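Local atomic coordinates of B- and T-lymphocyte attenuator (Mus musculus, PDB entry 1XAU), a protein that acts as an inhibitory receptor on lymphocytes, binding the herpesvirus entry mediator TNFRSF14 through its immunoglobulin-type ectodomain and damping antigen receptor signalling through the phosphatases SHP-1 and SHP-2. Residues A26-C36 with I86-C96; V42-C50 with W70-L81. All coordinates share one frame; numbering follows the deposited sequence.

How the interactions relate
Both contacts bridge the two sheets of the one V-type immunoglobulin domain in this ectodomain, and their centres lie about 18 Å apart on opposite sides of the chain's centre. Interaction 2 is nested within the stretch of chain that interaction 1 closes. Strand 32-39 of interaction 1 pairs with strand 78-83 of interaction 2 in one sheet, with Cys-36 N 2.7 Å from Phe-79 O, a probable hydrogen bond; in the other, strands 92-100 and 47-52 are neighbours. Trp-49 of interaction 2 packs on Ile-34 and Cys-36, tying it to the disulfide of interaction 1. A bound cadmium ion lies about 6 Å from the side chain of Phe-32.

Interaction 1 of 2, residues A26-C36 with I86-C96; sequences AWTGELFKIEC and IHLSDNGSYSC
Cys-36 and Cys-96 are joined by a disulfide, their SG atoms 2.0 Å apart and the C-S-S-C torsion close to a right angle at 86°. The two sulfurs leave their backbones differently: SG of Cys-36 is turned opposite its own backbone N (chi1 165°), whereas SG of Cys-96 stands between N and the carbonyl carbon (chi1 48°). This is the intersheet disulfide of the immunoglobulin fold, linking strands 32-39 and 92-100, with Trp-49 packed against Cys-36.

Two residues along, Ile-34 runs across Tyr-94. The CD1 tip of the isoleucine reaches the root of the tyrosine, 3.6 Å from Tyr-94 CB, and comes obliquely to the ring. At the far end of that ring the hydroxyl of Tyr-94 donates to Asp-90 O, four residues earlier, with OH to O 2.7 Å. This is the tyrosine corner of immunoglobulin domains, and it joins the strand to the end of the 3-10 segment 88-90.

Farther toward the loops, the side chains of Ile-86 and Phe-32 run alongside in the same direction, Ile-86 CD1 being 3.9 Å from Phe-32 CD2. Ala-26 CB sits over one face of the phenylalanine, toward its rim. The backbone of Ile-86 is held on both its polar atoms: Gly-29 N donates to Ile-86 O at 2.9 Å, and Ile-86 N donates to Glu-30 O, also at 2.9 Å, both nearly straight. Thus the type II turn 27-30 is bonded to the chain entering the 3-10 turn. His-87 N donates to the anti lone pair of Asp-90 OD2.

Chemically, the disulfide ties the sheets covalently at one end, the two amide bonds satisfy both backbone polar atoms of Ile-86 at the other, and apolar side chains meet between them.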
loop_
_atom_site.group_PDB
_atom_site.type_symbol
_atom_site.label_atom_id
_atom_site.label_comp_id
_atom_site.label_asym_id
_atom_site.label_seq_id
_atom_site.Cartn_x
_atom_site.Cartn_y
_atom_site.Cartn_z
ATOM N N ALA A 26 11.969 -8.632 3.352
ATOM C CA ALA A 26 11.329 -9.803 2.829
ATOM C C ALA A 26 12.456 -10.590 2.102
ATOM O O ALA A 26 13.591 -10.077 1.910
ATOM C CB ALA A 26 10.277 -9.384 1.831
ATOM N N TRP A 27 12.144 -11.817 1.714
ATOM C CA TRP A 27 13.110 -12.663 1.004
ATOM C C TRP A 27 12.575 -12.890 -0.385
ATOM O O TRP A 27 11.384 -13.150 -0.547
ATOM C CB TRP A 27 13.195 -14.054 1.663
ATOM C CG TRP A 27 13.805 -13.994 3.037
ATOM C CD1 TRP A 27 13.151 -13.993 4.218
ATOM C CD2 TRP A 27 15.187 -13.798 3.334
ATOM N NE1 TRP A 27 14.045 -13.800 5.263
ATOM C CE2 TRP A 27 15.301 -13.677 4.737
ATOM C CE3 TRP A 27 16.339 -13.710 2.553
ATOM C CZ2 TRP A 27 16.537 -13.473 5.383
ATOM C CZ3 TRP A 27 17.564 -13.521 3.182
ATOM C CH2 TRP A 27 17.662 -13.402 4.583
ATOM N N THR A 28 13.430 -12.867 -1.392
ATOM C CA THR A 28 12.948 -13.098 -2.720
ATOM C C THR A 28 12.268 -14.440 -2.820
ATOM O O THR A 28 12.709 -15.402 -2.165
ATOM C CB THR A 28 14.074 -13.016 -3.716
ATOM O OG1 THR A 28 13.483 -13.159 -5.002
ATOM C CG2 THR A 28 15.077 -14.159 -3.537
ATOM N N GLY A 29 11.180 -14.510 -3.587
ATOM C CA GLY A 29 10.401 -15.752 -3.706
ATOM C C GLY A 29 9.310 -15.983 -2.657
ATOM O O GLY A 29 8.459 -16.864 -2.804
ATOM N N GLU A 30 9.332 -15.262 -1.533
ATOM C CA GLU A 30 8.265 -15.393 -0.544
ATOM C C GLU A 30 6.971 -14.743 -1.019
ATOM O O GLU A 30 7.027 -13.841 -1.873
ATOM C CB GLU A 30 8.591 -14.627 0.757
ATOM C CG GLU A 30 9.663 -15.201 1.599
ATOM C CD GLU A 30 9.770 -14.401 2.914
ATOM O OE1 GLU A 30 9.917 -13.129 2.866
ATOM O OE2 GLU A 30 9.700 -15.044 3.974
ATOM N N LEU A 31 5.812 -15.223 -0.509
ATOM C CA LEU A 31 4.488 -14.524 -0.747
ATOM C C LEU A 31 4.612 -13.406 0.291
ATOM O O LEU A 31 4.857 -13.708 1.454
ATOM C CB LEU A 31 3.307 -15.403 -0.335
ATOM C CG LEU A 31 2.616 -16.043 -1.552
ATOM C CD1 LEU A 31 3.591 -16.422 -2.550
ATOM C CD2 LEU A 31 1.685 -17.163 -1.141
ATOM N N PHE A 32 4.394 -12.143 -0.048
ATOM C CA PHE A 32 4.617 -11.076 0.963
ATOM C C PHE A 32 3.532 -10.031 0.775
ATOM O O PHE A 32 2.989 -9.896 -0.326
ATOM C CB PHE A 32 5.968 -10.406 0.693
ATOM C CG PHE A 32 6.365 -9.307 1.722
ATOM C CD1 PHE A 32 6.929 -9.681 2.946
ATOM C CD2 PHE A 32 6.225 -7.961 1.423
ATOM C CE1 PHE A 32 7.360 -8.680 3.893
ATOM C CE2 PHE A 32 6.663 -6.951 2.385
ATOM C CZ PHE A 32 7.209 -7.342 3.587
ATOM N N LYS A 33 3.161 -9.307 1.826
ATOM C CA LYS A 33 2.180 -8.280 1.625
ATOM C C LYS A 33 2.473 -7.013 2.432
ATOM O O LYS A 33 3.220 -7.082 3.445
ATOM C CB LYS A 33 0.789 -8.755 2.055
ATOM C CG LYS A 33 0.652 -9.208 3.549
ATOM C CD LYS A 33 -0.802 -9.659 3.884
ATOM C CE LYS A 33 -0.767 -10.273 5.339
ATOM N NZ LYS A 33 -2.095 -10.582 6.057
ATOM N N ILE A 34 1.981 -5.863 1.945
ATOM C CA ILE A 34 2.047 -4.654 2.755
ATOM C C ILE A 34 0.626 -4.142 2.889
ATOM O O ILE A 34 -0.266 -4.443 2.091
ATOM C CB ILE A 34 2.971 -3.595 2.204
ATOM C CG1 ILE A 34 2.583 -3.240 0.818
ATOM C CG2 ILE A 34 4.436 -4.135 2.307
ATOM C CD1 ILE A 34 3.591 -2.176 0.200
ATOM N N GLU A 35 0.408 -3.399 3.955
ATOM C CA GLU A 35 -0.948 -3.026 4.300
ATOM C C GLU A 35 -1.125 -1.547 4.463
ATOM O O GLU A 35 -0.267 -0.886 5.037
ATOM C CB GLU A 35 -1.248 -3.647 5.659
ATOM C CG GLU A 35 -1.192 -5.180 5.655
ATOM C CD GLU A 35 -1.621 -5.773 6.972
ATOM O OE1 GLU A 35 -1.776 -5.054 8.020
ATOM O OE2 GLU A 35 -1.825 -6.986 6.954
ATOM N N CYS A 36 -2.327 -1.098 4.123
ATOM C CA CYS A 36 -2.672 0.331 4.279
ATOM C C CYS A 36 -3.972 0.408 5.066
ATOM O O CYS A 36 -5.032 0.221 4.487
ATOM C CB CYS A 36 -2.803 0.909 2.879
ATOM S SG CYS A 36 -3.606 2.523 2.629
ATOM N N ILE A 86 7.303 -12.071 -4.153
ATOM C CA ILE A 86 8.074 -10.863 -4.197
ATOM C C ILE A 86 9.447 -11.094 -4.868
ATOM O O ILE A 86 9.983 -12.235 -4.856
ATOM C CB ILE A 86 8.246 -10.261 -2.796
ATOM C CG1 ILE A 86 8.794 -8.838 -2.997
ATOM C CG2 ILE A 86 9.210 -11.119 -1.942
ATOM C CD1 ILE A 86 8.508 -8.041 -1.758
ATOM N N HIS A 87 9.947 -10.076 -5.555
ATOM C CA HIS A 87 11.217 -10.222 -6.268
ATOM C C HIS A 87 12.204 -9.166 -5.848
ATOM O O HIS A 87 11.837 -8.134 -5.257
ATOM C CB HIS A 87 11.031 -10.053 -7.794
ATOM C CG HIS A 87 9.881 -10.809 -8.379
ATOM N ND1 HIS A 87 8.675 -10.202 -8.708
ATOM C CD2 HIS A 87 9.744 -12.118 -8.699
ATOM C CE1 HIS A 87 7.848 -11.119 -9.193
ATOM N NE2 HIS A 87 8.476 -12.284 -9.198
ATOM N N LEU A 88 13.493 -9.362 -6.177
ATOM C CA LEU A 88 14.451 -8.305 -5.844
ATOM C C LEU A 88 14.051 -6.956 -6.392
ATOM O O LEU A 88 14.250 -5.917 -5.706
ATOM C CB LEU A 88 15.901 -8.628 -6.370
ATOM C CG LEU A 88 16.547 -9.800 -5.617
ATOM C CD1 LEU A 88 17.761 -10.397 -6.488
ATOM C CD2 LEU A 88 17.066 -9.300 -4.233
ATOM N N SER A 89 13.502 -6.926 -7.598
ATOM C CA SER A 89 13.113 -5.670 -8.222
ATOM C C SER A 89 11.980 -4.925 -7.462
ATOM O O SER A 89 11.659 -3.748 -7.785
ATOM C CB SER A 89 12.638 -5.892 -9.670
ATOM O OG SER A 89 11.612 -6.851 -9.671
ATOM N N ASP A 90 11.329 -5.623 -6.518
ATOM C CA ASP A 90 10.267 -5.025 -5.703
ATOM C C ASP A 90 10.788 -4.180 -4.562
ATOM O O ASP A 90 10.003 -3.560 -3.866
ATOM C CB ASP A 90 9.292 -6.142 -5.191
ATOM C CG ASP A 90 8.546 -6.822 -6.372
ATOM O OD1 ASP A 90 7.983 -6.066 -7.252
ATOM O OD2 ASP A 90 8.531 -8.085 -6.477
ATOM N N ASN A 91 12.095 -4.194 -4.333
ATOM C CA ASN A 91 12.722 -3.372 -3.287
ATOM C C ASN A 91 12.276 -1.908 -3.529
ATOM O O ASN A 91 12.187 -1.466 -4.699
ATOM C CB ASN A 91 14.212 -3.418 -3.520
ATOM C CG ASN A 91 14.992 -3.069 -2.327
ATOM O OD1 ASN A 91 15.266 -3.921 -1.461
ATOM N ND2 ASN A 91 15.407 -1.767 -2.256
ATOM N N GLY A 92 11.991 -1.156 -2.496
ATOM C CA GLY A 92 11.583 0.238 -2.773
ATOM C C GLY A 92 10.624 0.778 -1.746
ATOM O O GLY A 92 10.351 0.091 -0.722
ATOM N N SER A 93 10.070 1.975 -1.999
ATOM C CA SER A 93 9.184 2.679 -1.048
ATOM C C SER A 93 7.796 2.726 -1.634
ATOM O O SER A 93 7.672 3.010 -2.833
ATOM C CB SER A 93 9.677 4.152 -0.809
ATOM O OG SER A 93 10.910 4.145 -0.118
ATOM N N TYR A 94 6.776 2.382 -0.827
ATOM C CA TYR A 94 5.399 2.308 -1.312
ATOM C C TYR A 94 4.474 3.224 -0.463
ATOM O O TYR A 94 4.764 3.503 0.685
ATOM C CB TYR A 94 4.921 0.849 -1.151
ATOM C CG TYR A 94 5.674 -0.138 -2.039
ATOM C CD1 TYR A 94 5.133 -0.502 -3.251
ATOM C CD2 TYR A 94 6.922 -0.649 -1.671
ATOM C CE1 TYR A 94 5.801 -1.385 -4.099
ATOM C CE2 TYR A 94 7.637 -1.525 -2.524
ATOM C CZ TYR A 94 7.038 -1.879 -3.744
ATOM O OH TYR A 94 7.601 -2.764 -4.676
ATOM N N SER A 95 3.375 3.674 -1.020
ATOM C CA SER A 95 2.409 4.475 -0.211
ATOM C C SER A 95 1.065 4.217 -0.856
ATOM O O SER A 95 1.010 3.713 -1.999
ATOM C CB SER A 95 2.732 6.009 -0.265
ATOM O OG SER A 95 2.661 6.504 -1.608
ATOM N N CYS A 96 -0.029 4.584 -0.181
ATOM C CA CYS A 96 -1.358 4.409 -0.770
ATOM C C CYS A 96 -1.998 5.826 -0.842
ATOM O O CYS A 96 -1.592 6.746 -0.105
ATOM C CB CYS A 96 -2.205 3.354 0.066
ATOM S SG CYS A 96 -2.115 3.712 1.878
HETATM O O HOH W 1 14.334 -11.731 -7.881
#

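Interaction 2 of 2, residues V42-C50 with W70-L81; sequences VHRPNVTWC and WEENRSVPVFVL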
loop_
_atom_site.group_PDB
_atom_site.type_symbol
_atom_site.label_atom_id
_atom_site.label_comp_id
_atom_site.label_asym_id
_atom_site.label_seq_id
_atom_site.Cartn_x
_atom_site.Cartn_y
_atom_site.Cartn_z
ATOM N N VAL A 42 -18.377 6.808 5.642
ATOM C CA VAL A 42 -19.572 6.176 5.134
ATOM C C VAL A 42 -19.143 5.172 4.084
ATOM O O VAL A 42 -19.110 3.982 4.369
ATOM C CB VAL A 42 -20.518 7.276 4.624
ATOM C CG1 VAL A 42 -21.752 6.650 3.974
ATOM C CG2 VAL A 42 -20.933 8.103 5.830
ATOM N N HIS A 43 -18.765 5.636 2.904
ATOM C CA HIS A 43 -18.368 4.721 1.854
ATOM C C HIS A 43 -16.865 4.547 1.744
ATOM O O HIS A 43 -16.133 5.472 2.018
ATOM C CB HIS A 43 -18.924 5.229 0.549
ATOM C CG HIS A 43 -20.415 5.205 0.530
ATOM N ND1 HIS A 43 -21.183 6.326 0.264
ATOM C CD2 HIS A 43 -21.280 4.195 0.795
ATOM C CE1 HIS A 43 -22.462 5.989 0.349
ATOM N NE2 HIS A 43 -22.548 4.709 0.668
ATOM N N ARG A 44 -16.459 3.350 1.350
ATOM C CA ARG A 44 -15.042 2.999 1.243
ATOM C C ARG A 44 -14.436 3.708 0.063
ATOM O O ARG A 44 -14.955 3.704 -1.088
ATOM C CB ARG A 44 -14.923 1.462 1.144
ATOM C CG ARG A 44 -13.535 0.929 1.324
ATOM C CD ARG A 44 -13.698 -0.591 1.568
ATOM N NE ARG A 44 -13.778 -1.194 0.251
ATOM C CZ ARG A 44 -13.934 -2.501 0.036
ATOM N NH1 ARG A 44 -14.007 -3.334 1.082
ATOM N NH2 ARG A 44 -14.059 -2.944 -1.221
ATOM N N PRO A 45 -13.329 4.384 0.294
ATOM C CA PRO A 45 -12.695 5.098 -0.836
ATOM C C PRO A 45 -12.006 4.131 -1.846
ATOM O O PRO A 45 -11.771 3.020 -1.488
ATOM C CB PRO A 45 -11.643 5.996 -0.143
ATOM C CG PRO A 45 -11.398 5.323 1.122
ATOM C CD PRO A 45 -12.739 4.772 1.584
ATOM N N ASN A 46 -11.734 4.567 -3.085
ATOM C CA ASN A 46 -11.038 3.714 -4.074
ATOM C C ASN A 46 -9.591 4.118 -3.749
ATOM O O ASN A 46 -9.174 5.237 -3.998
ATOM C CB ASN A 46 -11.340 4.154 -5.514
ATOM C CG ASN A 46 -10.616 3.295 -6.569
ATOM O OD1 ASN A 46 -9.885 2.324 -6.256
ATOM N ND2 ASN A 46 -10.858 3.612 -7.840
ATOM N N VAL A 47 -8.841 3.188 -3.212
ATOM C CA VAL A 47 -7.479 3.500 -2.835
ATOM C C VAL A 47 -6.516 2.864 -3.816
ATOM O O VAL A 47 -6.814 1.763 -4.286
ATOM C CB VAL A 47 -7.200 2.886 -1.490
ATOM C CG1 VAL A 47 -5.715 3.195 -1.042
ATOM C CG2 VAL A 47 -8.200 3.489 -0.440
ATOM N N THR A 48 -5.409 3.526 -4.098
ATOM C CA THR A 48 -4.446 2.932 -5.028
ATOM C C THR A 48 -3.044 2.915 -4.439
ATOM O O THR A 48 -2.765 3.664 -3.546
ATOM C CB THR A 48 -4.451 3.654 -6.383
ATOM O OG1 THR A 48 -4.053 4.983 -6.224
ATOM C CG2 THR A 48 -5.892 3.773 -6.932
ATOM N N TRP A 49 -2.170 2.057 -4.940
ATOM C CA TRP A 49 -0.817 2.006 -4.383
ATOM C C TRP A 49 0.081 2.779 -5.329
ATOM O O TRP A 49 -0.143 2.787 -6.564
ATOM C CB TRP A 49 -0.322 0.553 -4.330
ATOM C CG TRP A 49 -0.936 -0.190 -3.162
ATOM C CD1 TRP A 49 -2.083 -0.990 -3.150
ATOM C CD2 TRP A 49 -0.468 -0.147 -1.835
ATOM N NE1 TRP A 49 -2.312 -1.460 -1.868
ATOM C CE2 TRP A 49 -1.338 -0.960 -1.039
ATOM C CE3 TRP A 49 0.618 0.508 -1.219
ATOM C CZ2 TRP A 49 -1.133 -1.146 0.329
ATOM C CZ3 TRP A 49 0.825 0.330 0.130
ATOM C CH2 TRP A 49 -0.059 -0.521 0.912
ATOM N N CYS A 50 1.125 3.349 -4.749
ATOM C CA CYS A 50 2.112 4.102 -5.496
ATOM C C CYS A 50 3.490 3.593 -5.083
ATOM O O CYS A 50 3.658 3.101 -3.973
ATOM C CB CYS A 50 2.117 5.593 -5.141
ATOM S SG CYS A 50 0.538 6.433 -5.366
ATOM N N TRP A 70 -9.021 -6.223 0.012
ATOM C CA TRP A 70 -9.433 -5.511 1.205
ATOM C C TRP A 70 -9.619 -6.560 2.308
ATOM O O TRP A 70 -10.148 -7.639 2.066
ATOM C CB TRP A 70 -10.734 -4.714 0.976
ATOM C CG TRP A 70 -10.529 -3.455 0.316
ATOM C CD1 TRP A 70 -10.587 -3.220 -1.011
ATOM C CD2 TRP A 70 -10.320 -2.194 0.953
ATOM N NE1 TRP A 70 -10.458 -1.870 -1.253
ATOM C CE2 TRP A 70 -10.289 -1.219 -0.057
ATOM C CE3 TRP A 70 -10.170 -1.796 2.286
ATOM C CZ2 TRP A 70 -10.121 0.148 0.212
ATOM C CZ3 TRP A 70 -9.985 -0.408 2.565
ATOM C CH2 TRP A 70 -9.967 0.531 1.542
ATOM N N GLU A 71 -9.136 -6.278 3.514
ATOM C CA GLU A 71 -9.336 -7.195 4.618
ATOM C C GLU A 71 -10.206 -6.474 5.649
ATOM O O GLU A 71 -9.952 -5.304 5.984
ATOM C CB GLU A 71 -8.014 -7.582 5.269
ATOM C CG GLU A 71 -7.029 -8.235 4.359
ATOM C CD GLU A 71 -5.784 -8.739 5.125
ATOM O OE1 GLU A 71 -5.763 -8.626 6.388
ATOM O OE2 GLU A 71 -4.825 -9.249 4.466
ATOM N N GLU A 72 -11.246 -7.191 6.105
ATOM C CA GLU A 72 -12.197 -6.714 7.115
ATOM C C GLU A 72 -12.047 -7.546 8.393
ATOM O O GLU A 72 -12.724 -7.307 9.389
ATOM C CB GLU A 72 -13.646 -6.786 6.584
ATOM C CG GLU A 72 -13.908 -5.770 5.433
ATOM C CD GLU A 72 -13.768 -6.366 4.018
ATOM O OE1 GLU A 72 -13.132 -7.445 3.863
ATOM O OE2 GLU A 72 -14.286 -5.739 3.048
ATOM N N ASN A 73 -11.145 -8.522 8.354
ATOM C CA ASN A 73 -10.848 -9.382 9.524
ATOM C C ASN A 73 -10.118 -8.546 10.591
ATOM O O ASN A 73 -9.286 -9.085 11.327
ATOM C CB ASN A 73 -9.909 -10.531 9.127
ATOM C CG ASN A 73 -8.546 -10.021 8.670
ATOM O OD1 ASN A 73 -8.297 -8.800 8.679
ATOM N ND2 ASN A 73 -7.656 -10.934 8.279
ATOM N N ARG A 74 -10.395 -7.237 10.658
ATOM C CA ARG A 74 -9.715 -6.381 11.635
ATOM C C ARG A 74 -10.586 -5.274 12.207
ATOM O O ARG A 74 -11.748 -5.118 11.846
ATOM C CB ARG A 74 -8.481 -5.729 11.017
ATOM C CG ARG A 74 -7.608 -6.669 10.272
ATOM C CD ARG A 74 -6.318 -6.009 9.906
ATOM N NE ARG A 74 -5.389 -7.009 9.396
ATOM C CZ ARG A 74 -4.455 -6.774 8.476
ATOM N NH1 ARG A 74 -4.307 -5.566 7.953
ATOM N NH2 ARG A 74 -3.667 -7.758 8.076
ATOM N N SER A 75 -9.999 -4.502 13.110
ATOM C CA SER A 75 -10.701 -3.389 13.756
ATOM C C SER A 75 -10.940 -2.282 12.713
ATOM O O SER A 75 -12.048 -1.717 12.602
ATOM C CB SER A 75 -9.839 -2.866 14.911
ATOM O OG SER A 75 -8.475 -2.900 14.502
ATOM N N VAL A 76 -9.895 -2.009 11.941
ATOM C CA VAL A 76 -9.939 -1.027 10.872
ATOM C C VAL A 76 -9.790 -1.765 9.519
ATOM O O VAL A 76 -8.995 -2.696 9.410
ATOM C CB VAL A 76 -8.772 -0.022 11.040
ATOM C CG1 VAL A 76 -8.684 0.904 9.813
ATOM C CG2 VAL A 76 -8.985 0.798 12.336
ATOM N N PRO A 77 -10.569 -1.390 8.498
ATOM C CA PRO A 77 -10.404 -2.103 7.216
ATOM C C PRO A 77 -8.963 -1.853 6.759
ATOM O O PRO A 77 -8.370 -0.832 7.105
ATOM C CB PRO A 77 -11.416 -1.420 6.293
ATOM C CG PRO A 77 -12.425 -0.792 7.245
ATOM C CD PRO A 77 -11.557 -0.300 8.371
ATOM N N VAL A 78 -8.407 -2.806 6.016
ATOM C CA VAL A 78 -7.053 -2.693 5.548
ATOM C C VAL A 78 -7.007 -2.969 4.045
ATOM O O VAL A 78 -7.604 -3.942 3.568
ATOM C CB VAL A 78 -6.155 -3.714 6.264
ATOM C CG1 VAL A 78 -4.772 -3.552 5.758
ATOM C CG2 VAL A 78 -6.120 -3.432 7.826
ATOM N N PHE A 79 -6.392 -2.067 3.305
ATOM C CA PHE A 79 -6.202 -2.271 1.865
ATOM C C PHE A 79 -4.817 -2.899 1.738
ATOM O O PHE A 79 -3.868 -2.398 2.298
ATOM C CB PHE A 79 -6.258 -0.924 1.126
ATOM C CG PHE A 79 -6.163 -1.048 -0.306
ATOM C CD1 PHE A 79 -7.001 -1.911 -0.997
ATOM C CD2 PHE A 79 -5.241 -0.239 -1.014
ATOM C CE1 PHE A 79 -6.929 -1.995 -2.416
ATOM C CE2 PHE A 79 -5.150 -0.298 -2.435
ATOM C CZ PHE A 79 -5.990 -1.192 -3.127
ATOM N N VAL A 80 -4.712 -4.007 1.031
ATOM C CA VAL A 80 -3.488 -4.757 0.986
ATOM C C VAL A 80 -2.906 -4.929 -0.404
ATOM O O VAL A 80 -3.671 -5.093 -1.353
ATOM C CB VAL A 80 -3.874 -6.143 1.515
ATOM C CG1 VAL A 80 -2.671 -7.002 1.720
ATOM C CG2 VAL A 80 -4.655 -5.932 2.836
ATOM N N LEU A 81 -1.589 -4.902 -0.497
ATOM C CA LEU A 81 -0.854 -5.149 -1.743
ATOM C C LEU A 81 -0.178 -6.498 -1.531
ATOM O O LEU A 81 0.656 -6.666 -0.613
ATOM C CB LEU A 81 0.154 -4.011 -1.993
ATOM C CG LEU A 81 1.014 -4.275 -3.241
ATOM C CD1 LEU A 81 0.085 -4.152 -4.508
ATOM C CD2 LEU A 81 2.169 -3.246 -3.287
HETATM O O HOH W 2 -9.773 0.362 -3.570
#
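Phe-79 and Trp-49 set their rings nearly parallel, the planes 17° apart, but offset, with little overlap; the centroid of the phenylalanine is 4.7 Å from that of the five-membered ring of the indole. Leu-81 CB lies over one face of the same indole, 3.6 Å from that ring's centroid. Val-47, its CG1 anti to the backbone N, sets that methyl 3.5 Å from Phe-79 CD2, while its CG2 touches Trp-70 CZ2 at 3.9 Å. These side chains form part of the sandwich core where strand 47-52 of one sheet faces strand 78-83 of the other, the short segments 47-50 and 78-81 crossing at -39°; Trp-49 is the core tryptophan of the immunoglobulin fold, packed against the intersheet disulfide at Cys-36.

Trp-70, partly exposed, leads to the solvent side. Phe-79 CD1 covers one face of its indole, toward the rim, and Arg-44 the opposite face: the guanidinium lies flat on it, planes 2° apart, with CZ 3.5 Å from the centroid of the five-membered ring in a cation-pi contact. At the guanidinium edge Arg-44 NH1 forms a salt bridge with Glu-72 OE2, at 3.1 Å, between two exposed residues. A water in the indole plane accepts from both Trp-70 NE1 and Val-47 N.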